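Long-range contacts in NAD-dependent aldehyde dehydrogenase (Burkholderia multivorans, PDB 5UJU), which probably catalyses the NAD-dependent oxidation of aldehydes to carboxylic acids: residues A[323-328]-A[474-479]; A[356-361]-A[464-469]; A[486-491]-A[510-515]. All coordinates share one frame; numbering follows the deposited sequence. Where two conformers were deposited one is given.

Contact 1. Residues A[323-328]-A[474-479]; sequences QIVIDS and DLAGEI
Gln323 reaches up from strand 323-326 and lays its terminal amide against Ala476 and Ile479 of helix 469-483. The helix is the connecting segment of a beta-alpha-beta crossover that leaves strand 460-466 and returns as strand 487-491, passing over the two strands between them in the parallel part of the mixed sheet of this alpha/beta domain. Over strand 323-326 the two axes run nearly antiparallel, 166° between their directions, and come within 9.3 Å of each other.

Such closeness suits an alanine at the centre: Ala476 has only CB to place between the helix and the sheet, and its CA lies 6.6 Å from the CA of Gln323. The glutamine starts with CG anti to its carbonyl carbon (chi1 -70°), and the extended chain beyond it (chi2 168°) sets CD 3.7 Å from CA of Ala476. The unbranched chain thus brings its flat amide to the helix backbone, and this buried amide lies among polar neighbours that include the hydroxyl of Tyr358. Gln323 and Ile479 cross obliquely; CG2 of Ile479, the branch anti to its backbone N, sits 4.0 Å from CD of Gln323. The beta-branched Ile479 also spreads onto Phe452 and Tyr358, while the methyl of Ala476 meets Leu488 of the next strand.

Two residues along, Val325 sends its side chain to the same side of the sheet. The methyl that makes the contact is CG2, anti to the carbonyl carbon and beside the backbone N, 4.0 Å from CB of Ala476.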
loop_
_atom_site.group_PDB
_atom_site.type_symbol
_atom_site.label_atom_id
_atom_site.label_comp_id
_atom_site.label_asym_id
_atom_site.label_seq_id
_atom_site.Cartn_x
_atom_site.Cartn_y
_atom_site.Cartn_z
ATOM N N GLN A 323 -2.560 -12.488 24.222
ATOM C CA GLN A 323 -2.587 -13.825 24.801
ATOM C C GLN A 323 -1.222 -14.195 25.359
ATOM O O GLN A 323 -0.188 -13.774 24.835
ATOM C CB GLN A 323 -3.008 -14.853 23.748
ATOM C CG GLN A 323 -4.470 -14.750 23.343
ATOM C CD GLN A 323 -4.791 -15.565 22.102
ATOM O OE1 GLN A 323 -4.162 -15.405 21.050
ATOM N NE2 GLN A 323 -5.759 -16.461 22.225
ATOM N N ILE A 324 -1.231 -14.978 26.444
ATOM C CA ILE A 324 -0.028 -15.581 27.008
ATOM C C ILE A 324 -0.242 -17.089 27.067
ATOM O O ILE A 324 -1.277 -17.549 27.559
ATOM C CB ILE A 324 0.298 -15.046 28.415
ATOM C CG1 ILE A 324 0.489 -13.529 28.419
ATOM C CG2 ILE A 324 1.557 -15.700 28.946
ATOM C CD1 ILE A 324 0.771 -12.990 29.822
ATOM N N VAL A 325 0.731 -17.853 26.576
ATOM C CA VAL A 325 0.722 -19.308 26.664
ATOM C C VAL A 325 1.789 -19.706 27.673
ATOM O O VAL A 325 2.979 -19.434 27.465
ATOM C CB VAL A 325 0.976 -19.970 25.301
ATOM C CG1 VAL A 325 1.171 -21.478 25.489
ATOM C CG2 VAL A 325 -0.192 -19.713 24.335
ATOM N N ILE A 326 1.370 -20.336 28.771
ATOM C CA ILE A 326 2.291 -20.795 29.807
ATOM C C ILE A 326 2.421 -22.309 29.697
ATOM O O ILE A 326 1.465 -23.055 29.951
ATOM C CB ILE A 326 1.853 -20.380 31.218
ATOM C CG1 ILE A 326 1.755 -18.853 31.320
ATOM C CG2 ILE A 326 2.861 -20.911 32.217
ATOM C CD1 ILE A 326 1.451 -18.328 32.720
ATOM N N ASP A 327 3.612 -22.758 29.324
ATOM C CA ASP A 327 3.920 -24.176 29.191
ATOM C C ASP A 327 4.840 -24.688 30.280
ATOM O O ASP A 327 4.623 -25.788 30.810
ATOM C CB ASP A 327 4.579 -24.452 27.833
ATOM C CG ASP A 327 5.127 -25.870 27.739
ATOM O OD1 ASP A 327 4.306 -26.798 27.577
ATOM O OD2 ASP A 327 6.363 -26.060 27.872
ATOM N N SER A 328 5.888 -23.929 30.593
ATOM C CA SER A 328 6.920 -24.330 31.547
ATOM C C SER A 328 7.827 -23.131 31.781
ATOM O O SER A 328 7.857 -22.199 30.975
ATOM C CB SER A 328 7.716 -25.537 31.030
ATOM O OG SER A 328 8.056 -25.387 29.646
ATOM N N ASP A 474 -2.720 -23.958 19.703
ATOM C CA ASP A 474 -3.683 -23.992 18.608
ATOM C C ASP A 474 -4.746 -22.920 18.805
ATOM O O ASP A 474 -5.124 -22.216 17.858
ATOM C CB ASP A 474 -4.325 -25.375 18.512
ATOM C CG ASP A 474 -5.299 -25.483 17.347
ATOM O OD1 ASP A 474 -4.862 -25.319 16.190
ATOM O OD2 ASP A 474 -6.503 -25.710 17.584
ATOM N N LEU A 475 -5.239 -22.786 20.037
ATOM C CA LEU A 475 -6.247 -21.782 20.342
ATOM C C LEU A 475 -5.702 -20.367 20.145
ATOM O O LEU A 475 -6.373 -19.513 19.551
ATOM C CB LEU A 475 -6.739 -21.985 21.769
ATOM C CG LEU A 475 -8.019 -21.250 22.128
ATOM C CD1 LEU A 475 -9.084 -21.592 21.114
ATOM C CD2 LEU A 475 -8.458 -21.647 23.523
ATOM N N ALA A 476 -4.481 -20.105 20.623
ATOM C CA ALA A 476 -3.928 -18.755 20.550
ATOM C C ALA A 476 -3.745 -18.308 19.103
ATOM O O ALA A 476 -4.116 -17.184 18.736
ATOM C CB ALA A 476 -2.605 -18.685 21.308
ATOM N N GLY A 477 -3.179 -19.180 18.263
ATOM C CA GLY A 477 -3.027 -18.847 16.852
ATOM C C GLY A 477 -4.358 -18.655 16.149
ATOM O O GLY A 477 -4.501 -17.777 15.293
ATOM N N GLU A 478 -5.348 -19.482 16.492
ATOM C CA GLU A 478 -6.662 -19.350 15.878
ATOM C C GLU A 478 -7.324 -18.040 16.275
ATOM O O GLU A 478 -7.892 -17.342 15.426
ATOM C CB GLU A 478 -7.547 -20.532 16.270
ATOM C CG GLU A 478 -8.986 -20.397 15.826
ATOM C CD GLU A 478 -9.876 -21.513 16.363
ATOM O OE1 GLU A 478 -9.358 -22.594 16.719
ATOM O OE2 GLU A 478 -11.100 -21.302 16.422
ATOM N N ILE A 479 -7.257 -17.692 17.561
ATOM C CA ILE A 479 -7.945 -16.503 18.053
ATOM C C ILE A 479 -7.279 -15.241 17.526
ATOM O O ILE A 479 -7.956 -14.259 17.200
ATOM C CB ILE A 479 -7.999 -16.525 19.591
ATOM C CG1 ILE A 479 -9.031 -17.558 20.057
ATOM C CG2 ILE A 479 -8.307 -15.128 20.148
ATOM C CD1 ILE A 479 -9.044 -17.792 21.561
#

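Contact 2. Residues A[356-361]-A[464-469]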
loop_
_atom_site.group_PDB
_atom_site.type_symbol
_atom_site.label_atom_id
_atom_site.label_comp_id
_atom_site.label_asym_id
_atom_site.label_seq_id
_atom_site.Cartn_x
_atom_site.Cartn_y
_atom_site.Cartn_z
ATOM N N ASN A 356 -5.616 -12.877 27.912
ATOM C CA ASN A 356 -5.859 -14.305 28.090
ATOM C C ASN A 356 -4.556 -15.013 28.439
ATOM O O ASN A 356 -3.547 -14.849 27.744
ATOM C CB ASN A 356 -6.475 -14.907 26.827
ATOM C CG ASN A 356 -7.856 -14.325 26.507
ATOM O OD1 ASN A 356 -8.396 -13.500 27.245
ATOM N ND2 ASN A 356 -8.423 -14.756 25.400
ATOM N N ILE A 357 -4.581 -15.802 29.511
ATOM C CA ILE A 357 -3.404 -16.516 29.996
ATOM C C ILE A 357 -3.754 -18.005 30.035
ATOM O O ILE A 357 -4.522 -18.444 30.900
ATOM C CB ILE A 357 -2.968 -15.997 31.374
ATOM C CG1 ILE A 357 -2.712 -14.480 31.297
ATOM C CG2 ILE A 357 -1.715 -16.719 31.861
ATOM C CD1 ILE A 357 -2.448 -13.824 32.636
ATOM N N TYR A 358 -3.219 -18.775 29.087
ATOM C CA TYR A 358 -3.555 -20.190 28.953
ATOM C C TYR A 358 -2.572 -21.041 29.746
ATOM O O TYR A 358 -1.354 -20.907 29.580
ATOM C CB TYR A 358 -3.556 -20.621 27.487
ATOM C CG TYR A 358 -4.487 -19.818 26.612
ATOM C CD1 TYR A 358 -5.871 -19.985 26.683
ATOM C CD2 TYR A 358 -3.981 -18.885 25.711
ATOM C CE1 TYR A 358 -6.722 -19.235 25.873
ATOM C CE2 TYR A 358 -4.822 -18.145 24.899
ATOM C CZ TYR A 358 -6.179 -18.312 24.985
ATOM O OH TYR A 358 -6.995 -17.552 24.172
ATOM N N VAL A 359 -3.104 -21.915 30.599
ATOM C CA VAL A 359 -2.307 -22.805 31.445
ATOM C C VAL A 359 -2.909 -24.209 31.362
ATOM O O VAL A 359 -4.139 -24.349 31.437
ATOM C CB VAL A 359 -2.271 -22.293 32.899
ATOM C CG1 VAL A 359 -1.343 -23.148 33.779
ATOM C CG2 VAL A 359 -1.878 -20.789 32.966
ATOM N N PRO A 360 -2.113 -25.267 31.187
ATOM C CA PRO A 360 -2.699 -26.616 31.160
ATOM C C PRO A 360 -3.389 -26.911 32.478
ATOM O O PRO A 360 -2.874 -26.590 33.552
ATOM C CB PRO A 360 -1.490 -27.527 30.928
ATOM C CG PRO A 360 -0.438 -26.589 30.303
ATOM C CD PRO A 360 -0.652 -25.297 30.998
ATOM N N ARG A 361 -4.585 -27.497 32.388
ATOM C CA ARG A 361 -5.323 -27.837 33.599
ATOM C C ARG A 361 -4.529 -28.760 34.512
ATOM O O ARG A 361 -4.785 -28.793 35.724
ATOM C CB ARG A 361 -6.662 -28.491 33.248
ATOM C CG ARG A 361 -6.542 -29.890 32.671
ATOM C CD ARG A 361 -7.894 -30.426 32.212
ATOM N NE ARG A 361 -8.457 -29.601 31.147
ATOM C CZ ARG A 361 -9.396 -28.678 31.334
ATOM N NH1 ARG A 361 -9.888 -28.474 32.550
ATOM N NH2 ARG A 361 -9.843 -27.960 30.307
ATOM N N ILE A 464 -6.850 -19.270 32.087
ATOM C CA ILE A 464 -7.758 -20.156 31.358
ATOM C C ILE A 464 -7.145 -21.544 31.324
ATOM O O ILE A 464 -6.027 -21.722 30.819
ATOM C CB ILE A 464 -8.020 -19.644 29.930
ATOM C CG1 ILE A 464 -8.644 -18.248 29.976
ATOM C CG2 ILE A 464 -8.893 -20.636 29.137
ATOM C CD1 ILE A 464 -8.504 -17.480 28.663
ATOM N N ALA A 465 -7.873 -22.526 31.855
ATOM C CA ALA A 465 -7.389 -23.901 31.891
ATOM C C ALA A 465 -7.650 -24.577 30.547
ATOM O O ALA A 465 -8.800 -24.673 30.104
ATOM C CB ALA A 465 -8.064 -24.677 33.025
ATOM N N THR A 466 -6.586 -25.070 29.921
ATOM C CA THR A 466 -6.644 -25.785 28.654
ATOM C C THR A 466 -6.322 -27.265 28.875
ATOM O O THR A 466 -5.828 -27.664 29.933
ATOM C CB THR A 466 -5.658 -25.181 27.651
ATOM O OG1 THR A 466 -4.320 -25.426 28.103
ATOM C CG2 THR A 466 -5.874 -23.643 27.505
ATOM N N ASP A 467 -6.614 -28.085 27.858
ATOM C CA ASP A 467 -6.293 -29.510 27.938
ATOM C C ASP A 467 -4.794 -29.758 27.895
ATOM O O ASP A 467 -4.315 -30.737 28.475
ATOM C CB ASP A 467 -6.975 -30.273 26.808
ATOM C CG ASP A 467 -8.474 -30.260 26.933
ATOM O OD1 ASP A 467 -8.961 -30.010 28.053
ATOM O OD2 ASP A 467 -9.165 -30.484 25.918
ATOM N N SER A 468 -4.043 -28.888 27.225
ATOM C CA SER A 468 -2.617 -29.091 27.008
ATOM C C SER A 468 -2.045 -27.828 26.380
ATOM O O SER A 468 -2.779 -26.971 25.886
ATOM C CB SER A 468 -2.342 -30.293 26.106
ATOM O OG SER A 468 -2.825 -30.063 24.797
ATOM N N THR A 469 -0.712 -27.743 26.392
ATOM C CA THR A 469 -0.025 -26.677 25.682
ATOM C C THR A 469 -0.313 -26.763 24.190
ATOM O O THR A 469 -0.431 -25.730 23.518
ATOM C CB THR A 469 1.480 -26.757 25.961
ATOM O OG1 THR A 469 1.723 -26.353 27.311
ATOM C CG2 THR A 469 2.273 -25.819 25.027
#
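Tyr358 and Ile464 lie side by side on one face of the sheet, where strands 356-360 and 460-466 run as parallel neighbours in an alpha/beta fold; strand 460-466 opens the beta-alpha-beta crossover through helix 469-483. This is the tight part of the contact. CD1 of Ile464 touches CE1 of the Tyr358 ring at 3.7 Å and also lies 3.8 Å from CB of Asn356. Thr466 crosses the tyrosine at about a right angle: with its CG2 anti to the carbonyl carbon, that methyl comes 3.7 Å from Tyr358 CD1, while OG1 is engaged with Ser472. Beneath these groups four backbone hydrogen bonds alternate between the strands in the parallel pattern, from Ile464 N to Ile357 O (2.7 Å) through Val359 to Arg361 N and Thr466 O (2.8 Å). The ladder uses the nitrogens of Val359 and Arg361, so Pro360 between them costs it no bond; its CG packs 3.7 Å from OG1 of Thr469.

Past the proline the contact opens to solvent and turns from apolar to ionic. In the conformer described, a bend at chi3 turns NE of Arg361 toward Asp467, and the guanidinium grips it side-on, NE and NH2 both 3.2 Å from the one oxygen OD1. The bonds are bent, near 139° and 136°, and the guanidinium and carboxylate planes stand 51° apart, so this is a loose salt bridge. Arg361 was modelled in two conformers, in keeping with an exposed end, and its NH2 also pairs with Asp445.

Ser468 then N-caps helix 469-483, its OG bonding Gln471 N. That helix covers the Tyr358 face through Ser472, Leu475 and Ile479; helix 373-388 covers the opposite face, packing on Ile357, Val359 and Ala465, and strand 323-326 flanks 356-360 on its other edge.

Contact 3. Residues A[486-491]-A[510-515]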
loop_
_atom_site.group_PDB
_atom_site.type_symbol
_atom_site.label_atom_id
_atom_site.label_comp_id
_atom_site.label_asym_id
_atom_site.label_seq_id
_atom_site.Cartn_x
_atom_site.Cartn_y
_atom_site.Cartn_z
ATOM N N LEU A 486 -2.293 -7.935 18.917
ATOM C CA LEU A 486 -1.040 -7.198 18.814
ATOM C C LEU A 486 0.145 -7.927 19.423
ATOM O O LEU A 486 1.260 -7.767 18.930
ATOM C CB LEU A 486 -1.172 -5.827 19.483
ATOM C CG LEU A 486 -2.021 -4.787 18.759
ATOM C CD1 LEU A 486 -1.900 -3.460 19.489
ATOM C CD2 LEU A 486 -1.623 -4.634 17.277
ATOM N N THR A 487 -0.046 -8.714 20.490
ATOM C CA THR A 487 1.077 -9.419 21.088
ATOM C C THR A 487 0.675 -10.834 21.462
ATOM O O THR A 487 -0.490 -11.116 21.774
ATOM C CB THR A 487 1.632 -8.699 22.331
ATOM O OG1 THR A 487 0.615 -8.610 23.331
ATOM C CG2 THR A 487 2.114 -7.268 21.984
ATOM N N LEU A 488 1.668 -11.715 21.425
ATOM C CA LEU A 488 1.568 -13.089 21.899
ATOM C C LEU A 488 2.836 -13.398 22.684
ATOM O O LEU A 488 3.941 -13.104 22.219
ATOM C CB LEU A 488 1.409 -14.071 20.734
ATOM C CG LEU A 488 1.486 -15.562 21.096
ATOM C CD1 LEU A 488 0.279 -15.991 21.949
ATOM C CD2 LEU A 488 1.606 -16.387 19.816
ATOM N N SER A 489 2.675 -13.982 23.870
ATOM C CA SER A 489 3.777 -14.233 24.793
ATOM C C SER A 489 3.765 -15.705 25.187
ATOM O O SER A 489 2.704 -16.258 25.496
ATOM C CB SER A 489 3.644 -13.334 26.037
ATOM O OG SER A 489 4.728 -13.482 26.942
ATOM N N VAL A 490 4.930 -16.349 25.173
ATOM C CA VAL A 490 5.006 -17.769 25.496
ATOM C C VAL A 490 6.082 -18.003 26.551
ATOM O O VAL A 490 7.167 -17.413 26.500
ATOM C CB VAL A 490 5.263 -18.633 24.239
ATOM C CG1 VAL A 490 6.596 -18.285 23.594
ATOM C CG2 VAL A 490 5.200 -20.141 24.587
ATOM N N TYR A 491 5.777 -18.881 27.503
ATOM C CA TYR A 491 6.709 -19.329 28.532
ATOM C C TYR A 491 6.879 -20.828 28.357
ATOM O O TYR A 491 5.913 -21.586 28.519
ATOM C CB TYR A 491 6.196 -19.005 29.935
ATOM C CG TYR A 491 6.186 -17.538 30.231
ATOM C CD1 TYR A 491 7.268 -16.933 30.860
ATOM C CD2 TYR A 491 5.107 -16.739 29.851
ATOM C CE1 TYR A 491 7.271 -15.568 31.116
ATOM C CE2 TYR A 491 5.101 -15.371 30.098
ATOM C CZ TYR A 491 6.185 -14.794 30.734
ATOM O OH TYR A 491 6.192 -13.445 30.996
ATOM N N VAL A 510 1.052 -12.278 14.482
ATOM C CA VAL A 510 1.209 -11.534 15.726
ATOM C C VAL A 510 2.644 -11.671 16.211
ATOM O O VAL A 510 3.255 -12.741 16.107
ATOM C CB VAL A 510 0.205 -12.019 16.798
ATOM C CG1 VAL A 510 0.385 -13.515 17.081
ATOM C CG2 VAL A 510 0.315 -11.205 18.077
ATOM N N ALA A 511 3.183 -10.573 16.727
ATOM C CA ALA A 511 4.541 -10.559 17.249
ATOM C C ALA A 511 4.652 -11.429 18.500
ATOM O O ALA A 511 3.772 -11.423 19.364
ATOM C CB ALA A 511 4.965 -9.123 17.559
ATOM N N LEU A 512 5.745 -12.179 18.590
ATOM C CA LEU A 512 5.962 -13.165 19.646
ATOM C C LEU A 512 7.027 -12.700 20.632
ATOM O O LEU A 512 8.117 -12.282 20.226
ATOM C CB LEU A 512 6.381 -14.499 19.046
ATOM C CG LEU A 512 6.614 -15.635 20.044
ATOM C CD1 LEU A 512 5.311 -16.037 20.710
ATOM C CD2 LEU A 512 7.258 -16.823 19.352
ATOM N N SER A 513 6.725 -12.815 21.923
ATOM C CA SER A 513 7.693 -12.622 22.995
ATOM C C SER A 513 7.913 -13.949 23.710
ATOM O O SER A 513 6.952 -14.678 23.983
ATOM C CB SER A 513 7.208 -11.546 23.978
ATOM O OG SER A 513 7.024 -10.287 23.315
ATOM N N ILE A 514 9.175 -14.264 24.012
ATOM C CA ILE A 514 9.562 -15.580 24.525
ATOM C C ILE A 514 10.218 -15.419 25.891
ATOM O O ILE A 514 11.205 -14.682 26.025
ATOM C CB ILE A 514 10.512 -16.302 23.558
ATOM C CG1 ILE A 514 9.844 -16.487 22.193
ATOM C CG2 ILE A 514 10.919 -17.655 24.129
ATOM C CD1 ILE A 514 10.829 -16.500 21.032
ATOM N N ASN A 515 9.675 -16.111 26.895
ATOM C CA ASN A 515 10.279 -16.232 28.233
ATOM C C ASN A 515 10.643 -14.873 28.832
ATOM O O ASN A 515 11.763 -14.650 29.296
ATOM C CB ASN A 515 11.504 -17.155 28.198
ATOM C CG ASN A 515 11.127 -18.596 27.936
ATOM O OD1 ASN A 515 10.056 -19.037 28.346
ATOM N ND2 ASN A 515 11.983 -19.325 27.219
HETATM O O HOH W 1 1.839 -8.125 16.203
#
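The ring of Tyr491 meets Asn515 obliquely, its CD1 4.1 Å from Asn515 CA. Ala335, Asn338 and Ile339 of helix 332-344 also pack on the side chain of Tyr491, and its hydroxyl bonds Leu516 O. The flat amide of Asn515 turns back to the end of the first strand: OD1 stands 3.4 Å from Tyr491 CA and accepts from Ser492 N. Asparagine tolerates the left-handed backbone conformation (phi 52°, psi 51°) that ends the strand here.

Strands 487-491 and 511-514 are the two strands of a beta-alpha-beta unit joined by helix 495-508. The N-H groups of Leu488, Ser513, Val490 and Asn515 bond the carbonyls of Ala511, Leu488, Ser513 and Val490. On the face under that helix, CD1 of Leu512 wedges between Leu488 CD2 (3.8 Å) and Val490 CG1 (3.9 Å), while Val510 CG1 touches Leu488 CB. Branched aliphatic residues suit this apolar layer. The other face carries the small Ser489 and Ser513, and OG of Ser513 bonds Arg560 of the second subunit.

At the start of the pair a water takes over from the direct bonds, donating to Leu486 O (2.8 Å) and accepting from Ala511 N (2.8 Å). The chemistry implies a strand engaged on both edges: Leu512 to Ile514 also form a parallel ladder with a strand of the second subunit, continuing the sheet across the dimer interface.

Overall arrangement
All three contacts belong to one sheet, in which strand 323-326 lies between 356-360 and 487-491. Contact 1 alone sets a helix on that sheet, and does so with side-chain contacts; contacts 2 and 3 are parallel strand pairs held by backbone ladders. Contacts 1 and 2 meet where Asp327 OD1 bonds Thr469 OG1 (2.6 Å), and contacts 1 and 3 through backbone bonds such as Val325 N to Ser489 O. The touching residues of contact 1 are all buried. Contact 2 is largely buried too, but ends in charged residues at the solvent, whereas the outer strand of contact 3 faces the second subunit.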